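Local coordinates for protein flavodoxin (Lactobacillus reuteri, PDB 5VEG) that binds flavin mononucleotide and probably serves as a low-potential electron donor to redox enzymes, in association with a bacterial microcompartment for 1,2-propanediol use, at residues Val83-Tyr88 against Asn129-His134; Val35-Met40 against Glu64-Gln69; Val151-Glu156 against Glu163-Phe168. All blocks are in the same frame, centred on the assembly; numbering follows the deposited sequence.

Interaction 1 (Val83-Tyr88 against Asn129-His134). With FMN (flavin mononucleotide), chain D.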
loop_
_atom_site.group_PDB
_atom_site.type_symbol
_atom_site.label_atom_id
_atom_site.label_comp_id
_atom_site.label_asym_id
_atom_site.label_seq_id
_atom_site.Cartn_x
_atom_site.Cartn_y
_atom_site.Cartn_z
ATOM N N VAL A 83 1.108 1.523 0.183
ATOM C CA VAL A 83 0.080 2.006 -0.742
ATOM C C VAL A 83 -1.017 0.949 -0.870
ATOM O O VAL A 83 -0.737 -0.227 -1.137
ATOM C CB VAL A 83 0.665 2.340 -2.128
ATOM C CG1 VAL A 83 -0.430 2.808 -3.066
ATOM C CG2 VAL A 83 1.772 3.427 -2.021
ATOM N N CYS A 84 -2.265 1.374 -0.694
ATOM C CA CYS A 84 -3.431 0.524 -0.895
ATOM C C CYS A 84 -4.288 1.181 -1.969
ATOM O O CYS A 84 -4.875 2.234 -1.725
ATOM C CB CYS A 84 -4.224 0.340 0.402
ATOM S SG CYS A 84 -3.297 -0.365 1.806
ATOM N N ALA A 85 -4.376 0.577 -3.157
ATOM C CA ALA A 85 -5.028 1.270 -4.260
ATOM C C ALA A 85 -5.741 0.295 -5.184
ATOM O O ALA A 85 -5.288 -0.834 -5.392
ATOM C CB ALA A 85 -4.033 2.091 -5.083
ATOM N N TYR A 86 -6.833 0.776 -5.783
ATOM C CA TYR A 86 -7.658 -0.047 -6.659
ATOM C C TYR A 86 -7.071 -0.096 -8.066
ATOM O O TYR A 86 -6.134 0.632 -8.413
ATOM C CB TYR A 86 -9.091 0.497 -6.721
ATOM C CG TYR A 86 -9.187 1.894 -7.317
ATOM C CD1 TYR A 86 -9.245 2.087 -8.698
ATOM C CD2 TYR A 86 -9.213 3.023 -6.493
ATOM C CE1 TYR A 86 -9.331 3.383 -9.249
ATOM C CE2 TYR A 86 -9.293 4.313 -7.029
ATOM C CZ TYR A 86 -9.351 4.484 -8.402
ATOM O OH TYR A 86 -9.426 5.759 -8.932
ATOM N N THR A 87 -7.661 -0.967 -8.882
ATOM C CA THR A 87 -7.420 -1.067 -10.311
ATOM C C THR A 87 -8.747 -0.832 -11.033
ATOM O O THR A 87 -9.801 -1.285 -10.572
ATOM C CB THR A 87 -6.851 -2.449 -10.673
ATOM O OG1 THR A 87 -5.640 -2.694 -9.931
ATOM C CG2 THR A 87 -6.562 -2.527 -12.157
ATOM N N TYR A 88 -8.701 -0.119 -12.157
ATOM C CA TYR A 88 -9.908 0.265 -12.884
ATOM C C TYR A 88 -9.757 -0.065 -14.362
ATOM O O TYR A 88 -8.673 -0.418 -14.830
ATOM C CB TYR A 88 -10.207 1.759 -12.710
ATOM C CG TYR A 88 -11.672 2.065 -12.491
ATOM C CD1 TYR A 88 -12.376 1.461 -11.460
ATOM C CD2 TYR A 88 -12.343 2.965 -13.306
ATOM C CE1 TYR A 88 -13.710 1.740 -11.252
ATOM C CE2 TYR A 88 -13.678 3.261 -13.106
ATOM C CZ TYR A 88 -14.357 2.646 -12.078
ATOM O OH TYR A 88 -15.686 2.932 -11.868
ATOM N N ASN A 129 -6.036 -6.545 -9.771
ATOM C CA ASN A 129 -5.157 -5.793 -8.861
ATOM C C ASN A 129 -3.819 -5.425 -9.508
ATOM O O ASN A 129 -2.781 -5.432 -8.853
ATOM C CB ASN A 129 -4.923 -6.572 -7.555
ATOM C CG ASN A 129 -5.937 -6.219 -6.492
ATOM O OD1 ASN A 129 -6.223 -5.043 -6.275
ATOM N ND2 ASN A 129 -6.501 -7.227 -5.837
ATOM N N THR A 130 -3.829 -5.099 -10.804
ATOM C CA THR A 130 -2.578 -4.729 -11.463
ATOM C C THR A 130 -1.943 -3.494 -10.819
ATOM O O THR A 130 -0.727 -3.304 -10.902
ATOM C CB THR A 130 -2.805 -4.459 -12.952
ATOM O OG1 THR A 130 -3.802 -3.444 -13.105
ATOM C CG2 THR A 130 -3.283 -5.689 -13.653
ATOM N N THR A 131 -2.743 -2.636 -10.195
ATOM C CA THR A 131 -2.165 -1.450 -9.571
ATOM C C THR A 131 -1.217 -1.832 -8.439
ATOM O O THR A 131 -0.203 -1.153 -8.215
ATOM C CB THR A 131 -3.287 -0.535 -9.084
ATOM O OG1 THR A 131 -4.015 -0.052 -10.222
ATOM C CG2 THR A 131 -2.747 0.656 -8.278
ATOM N N VAL A 132 -1.527 -2.918 -7.728
ATOM C CA VAL A 132 -0.634 -3.420 -6.693
ATOM C C VAL A 132 0.716 -3.780 -7.289
ATOM O O VAL A 132 1.768 -3.432 -6.736
ATOM C CB VAL A 132 -1.288 -4.618 -5.975
ATOM C CG1 VAL A 132 -0.331 -5.234 -4.971
ATOM C CG2 VAL A 132 -2.583 -4.166 -5.298
ATOM N N ASP A 133 0.709 -4.450 -8.448
ATOM C CA ASP A 133 1.956 -4.807 -9.116
ATOM C C ASP A 133 2.726 -3.570 -9.554
ATOM O O ASP A 133 3.959 -3.533 -9.453
ATOM C CB ASP A 133 1.682 -5.689 -10.332
ATOM C CG ASP A 133 1.014 -6.993 -9.968
ATOM O OD1 ASP A 133 1.423 -7.587 -8.949
ATOM O OD2 ASP A 133 0.085 -7.421 -10.698
ATOM N N HIS A 134 2.021 -2.546 -10.049
ATOM C CA HIS A 134 2.708 -1.321 -10.462
ATOM C C HIS A 134 3.373 -0.625 -9.278
ATOM O O HIS A 134 4.520 -0.175 -9.378
ATOM C CB HIS A 134 1.734 -0.370 -11.158
ATOM C CG HIS A 134 1.408 -0.790 -12.552
ATOM N ND1 HIS A 134 0.114 -0.877 -13.021
ATOM C CD2 HIS A 134 2.208 -1.181 -13.571
ATOM C CE1 HIS A 134 0.135 -1.281 -14.278
ATOM N NE2 HIS A 134 1.394 -1.463 -14.636
HETATM N N1 FMN D . -10.498 -4.597 -10.519
HETATM C C2 FMN D . -9.320 -5.195 -10.917
HETATM O O2 FMN D . -8.682 -5.868 -10.113
HETATM N N3 FMN D . -8.867 -5.052 -12.212
HETATM C C4 FMN D . -9.587 -4.310 -13.125
HETATM O O4 FMN D . -9.155 -4.195 -14.267
HETATM C C4A FMN D . -10.784 -3.704 -12.739
HETATM N N5 FMN D . -11.525 -2.953 -13.635
HETATM C C5A FMN D . -12.707 -2.363 -13.204
HETATM C C6 FMN D . -13.483 -1.602 -14.085
HETATM C C7 FMN D . -14.675 -1.011 -13.647
HETATM C C7M FMN D . -15.516 -0.193 -14.588
HETATM C C8 FMN D . -15.100 -1.189 -12.335
HETATM C C8M FMN D . -16.383 -0.557 -11.869
HETATM C C9 FMN D . -14.337 -1.949 -11.453
HETATM C C9A FMN D . -13.142 -2.520 -11.890
HETATM N N10 FMN D . -12.394 -3.259 -11.000
HETATM C C10 FMN D . -11.230 -3.858 -11.427
HETATM C "C1'" FMN D . -12.908 -3.472 -9.608
HETATM C "C2'" FMN D . -12.443 -2.519 -8.515
HETATM O "O2'" FMN D . -11.039 -2.525 -8.483
HETATM C "C3'" FMN D . -12.964 -3.139 -7.231
HETATM O "O3'" FMN D . -14.375 -3.063 -7.156
HETATM C "C4'" FMN D . -12.375 -2.498 -5.991
HETATM O "O4'" FMN D . -12.839 -3.206 -4.870
HETATM C "C5'" FMN D . -12.840 -1.057 -5.861
HETATM O "O5'" FMN D . -12.099 -0.493 -4.800
HETATM P P FMN D . -12.594 0.861 -4.079
HETATM O O1P FMN D . -13.907 0.568 -3.387
HETATM O O2P FMN D . -11.536 1.212 -3.047
HETATM O O3P FMN D . -12.810 1.944 -5.093
HETATM O O HOH W 1 -5.533 -2.746 -7.273
#

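Interaction 2 (Val35-Met40 against Glu64-Gln69). With FMN (flavin mononucleotide), chain D.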
loop_
_atom_site.group_PDB
_atom_site.type_symbol
_atom_site.label_atom_id
_atom_site.label_comp_id
_atom_site.label_asym_id
_atom_site.label_seq_id
_atom_site.Cartn_x
_atom_site.Cartn_y
_atom_site.Cartn_z
ATOM N N VAL A 35 0.483 5.171 5.552
ATOM C CA VAL A 35 -0.372 4.381 4.662
ATOM C C VAL A 35 -1.173 5.344 3.804
ATOM O O VAL A 35 -1.957 6.146 4.326
ATOM C CB VAL A 35 -1.310 3.442 5.442
ATOM C CG1 VAL A 35 -2.242 2.714 4.491
ATOM C CG2 VAL A 35 -0.508 2.446 6.266
ATOM N N VAL A 36 -0.985 5.283 2.494
ATOM C CA VAL A 36 -1.832 6.052 1.595
ATOM C C VAL A 36 -2.773 5.095 0.878
ATOM O O VAL A 36 -2.431 3.940 0.597
ATOM C CB VAL A 36 -1.037 6.905 0.584
ATOM C CG1 VAL A 36 -0.158 7.939 1.328
ATOM C CG2 VAL A 36 -0.199 6.031 -0.321
ATOM N N TYR A 37 -3.973 5.581 0.580
ATOM C CA TYR A 37 -4.944 4.770 -0.142
ATOM C C TYR A 37 -5.525 5.569 -1.293
ATOM O O TYR A 37 -5.572 6.807 -1.262
ATOM C CB TYR A 37 -6.085 4.261 0.772
ATOM C CG TYR A 37 -6.905 5.366 1.418
ATOM C CD1 TYR A 37 -8.023 5.904 0.779
ATOM C CD2 TYR A 37 -6.555 5.870 2.669
ATOM C CE1 TYR A 37 -8.757 6.924 1.368
ATOM C CE2 TYR A 37 -7.283 6.877 3.263
ATOM C CZ TYR A 37 -8.374 7.402 2.611
ATOM O OH TYR A 37 -9.091 8.401 3.216
ATOM N N ALA A 38 -5.958 4.845 -2.319
ATOM C CA ALA A 38 -6.800 5.403 -3.367
ATOM C C ALA A 38 -8.095 4.614 -3.382
ATOM O O ALA A 38 -8.075 3.384 -3.270
ATOM C CB ALA A 38 -6.122 5.350 -4.733
ATOM N N THR A 39 -9.221 5.312 -3.494
ATOM C CA THR A 39 -10.471 4.579 -3.379
ATOM C C THR A 39 -11.601 5.369 -4.023
ATOM O O THR A 39 -11.547 6.599 -4.129
ATOM C CB THR A 39 -10.781 4.260 -1.912
ATOM O OG1 THR A 39 -11.918 3.393 -1.845
ATOM C CG2 THR A 39 -11.050 5.538 -1.111
ATOM N N MET A 40 -12.623 4.633 -4.453
ATOM C CA MET A 40 -13.860 5.242 -4.932
ATOM C C MET A 40 -15.090 4.751 -4.185
ATOM O O MET A 40 -15.961 5.557 -3.857
ATOM C CB MET A 40 -14.018 5.001 -6.433
ATOM C CG MET A 40 -12.970 5.756 -7.218
ATOM S SD MET A 40 -13.395 6.012 -8.944
ATOM C CE MET A 40 -13.987 4.399 -9.309
ATOM N N GLU A 64 -2.116 8.086 8.066
ATOM C CA GLU A 64 -2.953 7.559 6.998
ATOM C C GLU A 64 -3.509 8.729 6.205
ATOM O O GLU A 64 -4.026 9.682 6.793
ATOM C CB GLU A 64 -4.095 6.699 7.555
ATOM C CG GLU A 64 -4.941 6.024 6.471
ATOM C CD GLU A 64 -6.058 5.128 7.020
ATOM O OE1 GLU A 64 -6.278 5.088 8.248
ATOM O OE2 GLU A 64 -6.721 4.456 6.208
ATOM N N SER A 65 -3.409 8.664 4.879
ATOM C CA SER A 65 -3.955 9.741 4.059
ATOM C C SER A 65 -4.406 9.193 2.713
ATOM O O SER A 65 -4.029 8.092 2.311
ATOM C CB SER A 65 -2.927 10.866 3.864
ATOM O OG SER A 65 -1.714 10.353 3.346
ATOM N N GLU A 66 -5.237 9.969 2.025
ATOM C CA GLU A 66 -5.651 9.632 0.668
ATOM C C GLU A 66 -4.585 10.081 -0.328
ATOM O O GLU A 66 -3.906 11.095 -0.129
ATOM C CB GLU A 66 -6.992 10.291 0.331
ATOM C CG GLU A 66 -7.662 9.783 -0.962
ATOM C CD GLU A 66 -7.341 10.662 -2.150
ATOM O OE1 GLU A 66 -7.153 10.122 -3.254
ATOM O OE2 GLU A 66 -7.252 11.901 -1.980
ATOM N N ILE A 67 -4.455 9.322 -1.419
ATOM C CA ILE A 67 -3.290 9.483 -2.285
ATOM C C ILE A 67 -3.277 10.857 -2.953
ATOM O O ILE A 67 -2.217 11.468 -3.109
ATOM C CB ILE A 67 -3.225 8.337 -3.311
ATOM C CG1 ILE A 67 -1.856 8.291 -3.989
ATOM C CG2 ILE A 67 -4.358 8.427 -4.342
ATOM C CD1 ILE A 67 -1.525 6.904 -4.549
ATOM N N SER A 68 -4.441 11.373 -3.343
ATOM C CA SER A 68 -4.456 12.636 -4.073
ATOM C C SER A 68 -4.160 13.833 -3.177
ATOM O O SER A 68 -3.826 14.897 -3.701
ATOM C CB SER A 68 -5.796 12.848 -4.771
ATOM O OG SER A 68 -6.734 13.432 -3.886
ATOM N N GLN A 69 -4.273 13.685 -1.855
ATOM C CA GLN A 69 -3.927 14.741 -0.908
ATOM C C GLN A 69 -2.544 14.560 -0.289
ATOM O O GLN A 69 -2.245 15.197 0.724
ATOM C CB GLN A 69 -4.962 14.807 0.222
ATOM C CG GLN A 69 -6.401 14.903 -0.225
ATOM C CD GLN A 69 -6.856 16.331 -0.408
ATOM O OE1 GLN A 69 -6.137 17.156 -0.980
ATOM N NE2 GLN A 69 -8.063 16.633 0.063
HETATM N N1 FMN D . -10.498 -4.597 -10.519
HETATM C C2 FMN D . -9.320 -5.195 -10.917
HETATM O O2 FMN D . -8.682 -5.868 -10.113
HETATM N N3 FMN D . -8.867 -5.052 -12.212
HETATM C C4 FMN D . -9.587 -4.310 -13.125
HETATM O O4 FMN D . -9.155 -4.195 -14.267
HETATM C C4A FMN D . -10.784 -3.704 -12.739
HETATM N N5 FMN D . -11.525 -2.953 -13.635
HETATM C C5A FMN D . -12.707 -2.363 -13.204
HETATM C C6 FMN D . -13.483 -1.602 -14.085
HETATM C C7 FMN D . -14.675 -1.011 -13.647
HETATM C C7M FMN D . -15.516 -0.193 -14.588
HETATM C C8 FMN D . -15.100 -1.189 -12.335
HETATM C C8M FMN D . -16.383 -0.557 -11.869
HETATM C C9 FMN D . -14.337 -1.949 -11.453
HETATM C C9A FMN D . -13.142 -2.520 -11.890
HETATM N N10 FMN D . -12.394 -3.259 -11.000
HETATM C C10 FMN D . -11.230 -3.858 -11.427
HETATM C "C1'" FMN D . -12.908 -3.472 -9.608
HETATM C "C2'" FMN D . -12.443 -2.519 -8.515
HETATM O "O2'" FMN D . -11.039 -2.525 -8.483
HETATM C "C3'" FMN D . -12.964 -3.139 -7.231
HETATM O "O3'" FMN D . -14.375 -3.063 -7.156
HETATM C "C4'" FMN D . -12.375 -2.498 -5.991
HETATM O "O4'" FMN D . -12.839 -3.206 -4.870
HETATM C "C5'" FMN D . -12.840 -1.057 -5.861
HETATM O "O5'" FMN D . -12.099 -0.493 -4.800
HETATM P P FMN D . -12.594 0.861 -4.079
HETATM O O1P FMN D . -13.907 0.568 -3.387
HETATM O O2P FMN D . -11.536 1.212 -3.047
HETATM O O3P FMN D . -12.810 1.944 -5.093
HETATM O O HOH W 2 -8.611 7.996 -4.013
#

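Interaction 3 (Val151-Glu156 against Glu163-Phe168)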
loop_
_atom_site.group_PDB
_atom_site.type_symbol
_atom_site.label_atom_id
_atom_site.label_comp_id
_atom_site.label_asym_id
_atom_site.label_seq_id
_atom_site.Cartn_x
_atom_site.Cartn_y
_atom_site.Cartn_z
ATOM N N VAL A 151 -0.356 -7.955 -1.132
ATOM C CA VAL A 151 -1.635 -8.572 -0.779
ATOM C C VAL A 151 -2.701 -8.117 -1.775
ATOM O O VAL A 151 -2.972 -6.918 -1.911
ATOM C CB VAL A 151 -2.050 -8.264 0.666
ATOM C CG1 VAL A 151 -3.415 -8.854 0.955
ATOM C CG2 VAL A 151 -1.028 -8.844 1.638
ATOM N N LYS A 152 -3.333 -9.083 -2.432
ATOM C CA LYS A 152 -4.328 -8.841 -3.470
ATOM C C LYS A 152 -5.668 -9.371 -2.978
ATOM O O LYS A 152 -5.842 -10.582 -2.809
ATOM C CB LYS A 152 -3.922 -9.508 -4.780
ATOM C CG LYS A 152 -2.779 -8.811 -5.504
ATOM C CD LYS A 152 -2.659 -9.384 -6.911
ATOM C CE LYS A 152 -1.764 -8.546 -7.802
ATOM N NZ LYS A 152 -1.916 -8.957 -9.232
ATOM N N ILE A 153 -6.607 -8.469 -2.752
ATOM C CA ILE A 153 -7.886 -8.807 -2.149
ATOM C C ILE A 153 -8.972 -8.728 -3.214
ATOM O O ILE A 153 -8.938 -7.855 -4.094
ATOM C CB ILE A 153 -8.173 -7.870 -0.962
ATOM C CG1 ILE A 153 -7.261 -8.256 0.208
ATOM C CG2 ILE A 153 -9.650 -7.917 -0.552
ATOM C CD1 ILE A 153 -6.941 -7.106 1.140
ATOM N N ASP A 154 -9.929 -9.650 -3.140
ATOM C CA ASP A 154 -11.088 -9.638 -4.032
ATOM C C ASP A 154 -12.227 -8.884 -3.347
ATOM O O ASP A 154 -12.831 -9.391 -2.394
ATOM C CB ASP A 154 -11.491 -11.065 -4.400
ATOM C CG ASP A 154 -12.650 -11.112 -5.393
ATOM O OD1 ASP A 154 -12.561 -10.506 -6.479
ATOM O OD2 ASP A 154 -13.659 -11.768 -5.090
ATOM N N LEU A 155 -12.504 -7.672 -3.824
ATOM C CA LEU A 155 -13.653 -6.860 -3.399
ATOM C C LEU A 155 -13.491 -6.536 -1.918
ATOM O O LEU A 155 -12.439 -6.000 -1.517
ATOM C CB LEU A 155 -14.960 -7.583 -3.770
ATOM C CG LEU A 155 -15.274 -7.806 -5.245
ATOM C CD1 LEU A 155 -16.708 -8.318 -5.400
ATOM C CD2 LEU A 155 -15.067 -6.539 -6.072
ATOM N N GLU A 156 -14.490 -6.822 -1.070
ATOM C CA GLU A 156 -14.420 -6.408 0.318
ATOM C C GLU A 156 -13.516 -7.350 1.102
ATOM O O GLU A 156 -13.512 -8.558 0.852
ATOM C CB GLU A 156 -15.808 -6.381 0.946
ATOM C CG GLU A 156 -16.227 -4.983 1.351
ATOM C CD GLU A 156 -17.512 -4.957 2.142
ATOM O OE1 GLU A 156 -17.463 -5.261 3.355
ATOM O OE2 GLU A 156 -18.562 -4.613 1.553
ATOM N N GLU A 163 -6.670 -11.617 8.150
ATOM C CA GLU A 163 -5.501 -12.316 8.663
ATOM C C GLU A 163 -4.296 -12.077 7.762
ATOM O O GLU A 163 -3.191 -11.845 8.250
ATOM C CB GLU A 163 -5.791 -13.811 8.819
ATOM C CG GLU A 163 -6.508 -14.131 10.133
ATOM C CD GLU A 163 -7.264 -15.460 10.136
ATOM O OE1 GLU A 163 -7.050 -16.292 9.225
ATOM O OE2 GLU A 163 -8.084 -15.676 11.056
ATOM N N ARG A 164 -4.494 -12.091 6.439
ATOM C CA ARG A 164 -3.389 -11.821 5.518
ATOM C C ARG A 164 -2.839 -10.407 5.695
ATOM O O ARG A 164 -1.622 -10.203 5.636
ATOM C CB ARG A 164 -3.832 -12.043 4.073
ATOM C CG ARG A 164 -4.196 -13.486 3.789
ATOM C CD ARG A 164 -3.866 -13.887 2.379
ATOM N NE ARG A 164 -4.036 -15.326 2.159
ATOM C CZ ARG A 164 -3.059 -16.230 2.215
ATOM N NH1 ARG A 164 -1.806 -15.857 2.474
ATOM N NH2 ARG A 164 -3.329 -17.518 1.986
ATOM N N LEU A 165 -3.713 -9.418 5.912
ATOM C CA LEU A 165 -3.240 -8.056 6.152
ATOM C C LEU A 165 -2.537 -7.918 7.502
ATOM O O LEU A 165 -1.703 -7.024 7.670
ATOM C CB LEU A 165 -4.401 -7.067 6.053
ATOM C CG LEU A 165 -4.977 -6.876 4.637
ATOM C CD1 LEU A 165 -6.257 -6.050 4.695
ATOM C CD2 LEU A 165 -3.964 -6.238 3.683
ATOM N N ASN A 166 -2.838 -8.790 8.460
ATOM C CA ASN A 166 -2.097 -8.772 9.717
ATOM C C ASN A 166 -0.694 -9.332 9.542
ATOM O O ASN A 166 0.269 -8.774 10.078
ATOM C CB ASN A 166 -2.853 -9.564 10.781
ATOM C CG ASN A 166 -3.740 -8.691 11.616
ATOM O OD1 ASN A 166 -4.921 -8.509 11.307
ATOM N ND2 ASN A 166 -3.177 -8.125 12.683
ATOM N N LYS A 167 -0.552 -10.450 8.826
ATOM C CA LYS A 167 0.787 -10.954 8.535
ATOM C C LYS A 167 1.585 -9.944 7.718
ATOM O O LYS A 167 2.783 -9.744 7.959
ATOM C CB LYS A 167 0.697 -12.297 7.808
ATOM C CG LYS A 167 0.129 -13.412 8.691
ATOM C CD LYS A 167 -0.275 -14.661 7.899
ATOM C CE LYS A 167 -0.533 -15.854 8.830
ATOM N NZ LYS A 167 -1.089 -17.042 8.120
ATOM N N PHE A 168 0.936 -9.325 6.726
ATOM C CA PHE A 168 1.505 -8.199 5.992
ATOM C C PHE A 168 2.106 -7.169 6.950
ATOM O O PHE A 168 3.301 -6.867 6.876
ATOM C CB PHE A 168 0.395 -7.604 5.123
ATOM C CG PHE A 168 0.783 -6.406 4.295
ATOM C CD1 PHE A 168 1.510 -6.554 3.117
ATOM C CD2 PHE A 168 0.316 -5.148 4.638
ATOM C CE1 PHE A 168 1.819 -5.462 2.335
ATOM C CE2 PHE A 168 0.615 -4.030 3.856
ATOM C CZ PHE A 168 1.359 -4.186 2.698
#

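Interaction 1 (Val83-Tyr88 against Asn129-His134)
Thr87 and Thr131 hold their OG1 atoms in the same way, each anti to its own carbonyl carbon and beside its backbone N (chi1 -57° and -65°), and the two side chains slide past each other in opposite directions. Thr87 OG1 thereby accepts the helix N-H of Thr131 N at 2.9 Å in a nearly straight bond (167° at the hydrogen). In return, Thr131 OG1 donates to Tyr86 O at 2.9 Å, tilted out of the carbonyl plane. The methyl Thr131 CG2 turns to the strand and lies 3.7 Å from Ala85 CB. One water is gripped three ways: it gives its protons to Ala85 O and Asn129 OD1 and accepts from Thr87 OG1 at 2.7 Å. That hydroxyl is therefore a donor to the water and an acceptor from the helix, which fixes its rotation.

The contact forms part of the FMN pocket of the flavodoxin fold. Thr87 O accepts from ribityl O2' of FMN at 2.7 Å, while Asn129 N donates to flavin O2 at 2.8 Å. The Tyr88 ring lays one face against the dimethylbenzene end of the flavin, with Tyr88 CE1 3.4 Å from FMN C8.

The 83-88 segment leaves strand 80-85, which runs between strands 31-38 and 113-120; helix 130-141 starts against this exit, and Asn129 ND2 bonds Ile153 O of strand 145-154.

Interaction 2 (Val35-Met40 against Glu64-Gln69)
Val35 O receives Ser65 N at 3.0 Å, almost in line with its carbonyl, and the same oxygen lies close to Glu64 CA in a CA-H...O contact. At Val36 the branch CG1, anti to the carbonyl carbon (chi1 -61°), comes 3.5 Å from Ser65 OG, a hydroxyl that is itself bonded to Thr70 and His34. Tyr37 N then donates to Ser65 O at 3.1 Å, in the plane of that carbonyl.

The pairs Val35 with Glu64, Val36 with Ser65 and Tyr37 with Glu66 thus define a parallel ladder, the two strand axes 4.7 Å apart and 28° from exact alignment. Helix 43-56 links these strands in the beta-alpha-beta unit of the flavodoxin fold and packs on the face that carries Val35 and Glu64.

The Tyr37 ring lies over the neighbouring strand: Glu66 CA sits 4.0 Å from its centroid and 11° off the normal, a CH-pi contact. Its CE1 meets the Glu66 chain at CG. The last rung has Tyr37 O accepting Ile67 N at 2.8 Å, where the second strand gives way to a 3-10 turn. Ala38 CB follows, touching Ile67 CG2 at 3.6 Å. Beyond the strand, Thr39 N donates to a water that also meets Glu66 OE1, while Thr39 OG1 donates to FMN O2P and Met40 N to FMN O3P, both oxygens of the phosphate.

Interaction 3 (Val151-Glu156 against Glu163-Phe168)
An edge strand and the last helix of the flavodoxin fold meet here, in the layered alpha/beta manner: strand 151-154 and helix 163-168 run nearly antiparallel (164°), their axes 9.5 Å apart. The distance is bridged by apolar side chains. Val151 points toward the helix and divides its two methyls between Leu165 and Phe168, three residues apart on the helix. With CG1 anti to the backbone N (chi1 177°), Val151 CG1 reaches Leu165 CD2 at 3.8 Å, while Val151 CG2 approaches the Phe168 ring obliquely, 3.7 Å from Phe168 CD1 and 4.0 Å from its CB.

Two residues along the strand, Ile153 extends its CD1 to Leu165 and crosses that side chain at about a right angle. The tip methyl Ile153 CD1 is 3.8 Å from Leu165 CD1 and 4.0 Å from Leu165 CD2, so it meets both ends of the leucine fork. Leu165 leaves the helix with CG anti to its carbonyl carbon (chi1 -69°), which brings Leu165 CG to 4.0 Å from Ile153 CD1. Its CD2 touches Val151 and Ile153 at once. An alanine in place of Leu165 would probably open a gap between the helix and the methyls Val151 CG1 and Ile153 CD1, which would lose their leucine partner. Arg164 contributes at the border through CB, 4.5 Å from Val151 CG1, before its chain leads away.

Val151 and Ile153 hydrogen-bond through their backbones to strand 113-120, whose Ala117 touches both Val151 and Leu165. Val47 of helix 43-56 also meets Ile153.

All three contacts use one parallel sheet, ordered 60-66, 31-38, 80-85, 113-120, 145-154. Along the chain they follow in series: interaction 2, interaction 1, interaction 3. Interactions 1 and 2 have centres about 12 Å apart and join through neighbouring strands, with Cys84 N and Cys84 O probably bonded to Val36 O and Ala38 N. Interaction 3 lies at the other edge strand, its centre about 17 Å from interaction 2 without touching it. It meets interaction 1 through the salt bridge of Asp133 with Lys152. Interaction 1 brings the loop after strand 80-85 and the start of helix 130-141 to the flavin and ribityl, interaction 2 the loop after strand 31-38 to the phosphate of the same FMN.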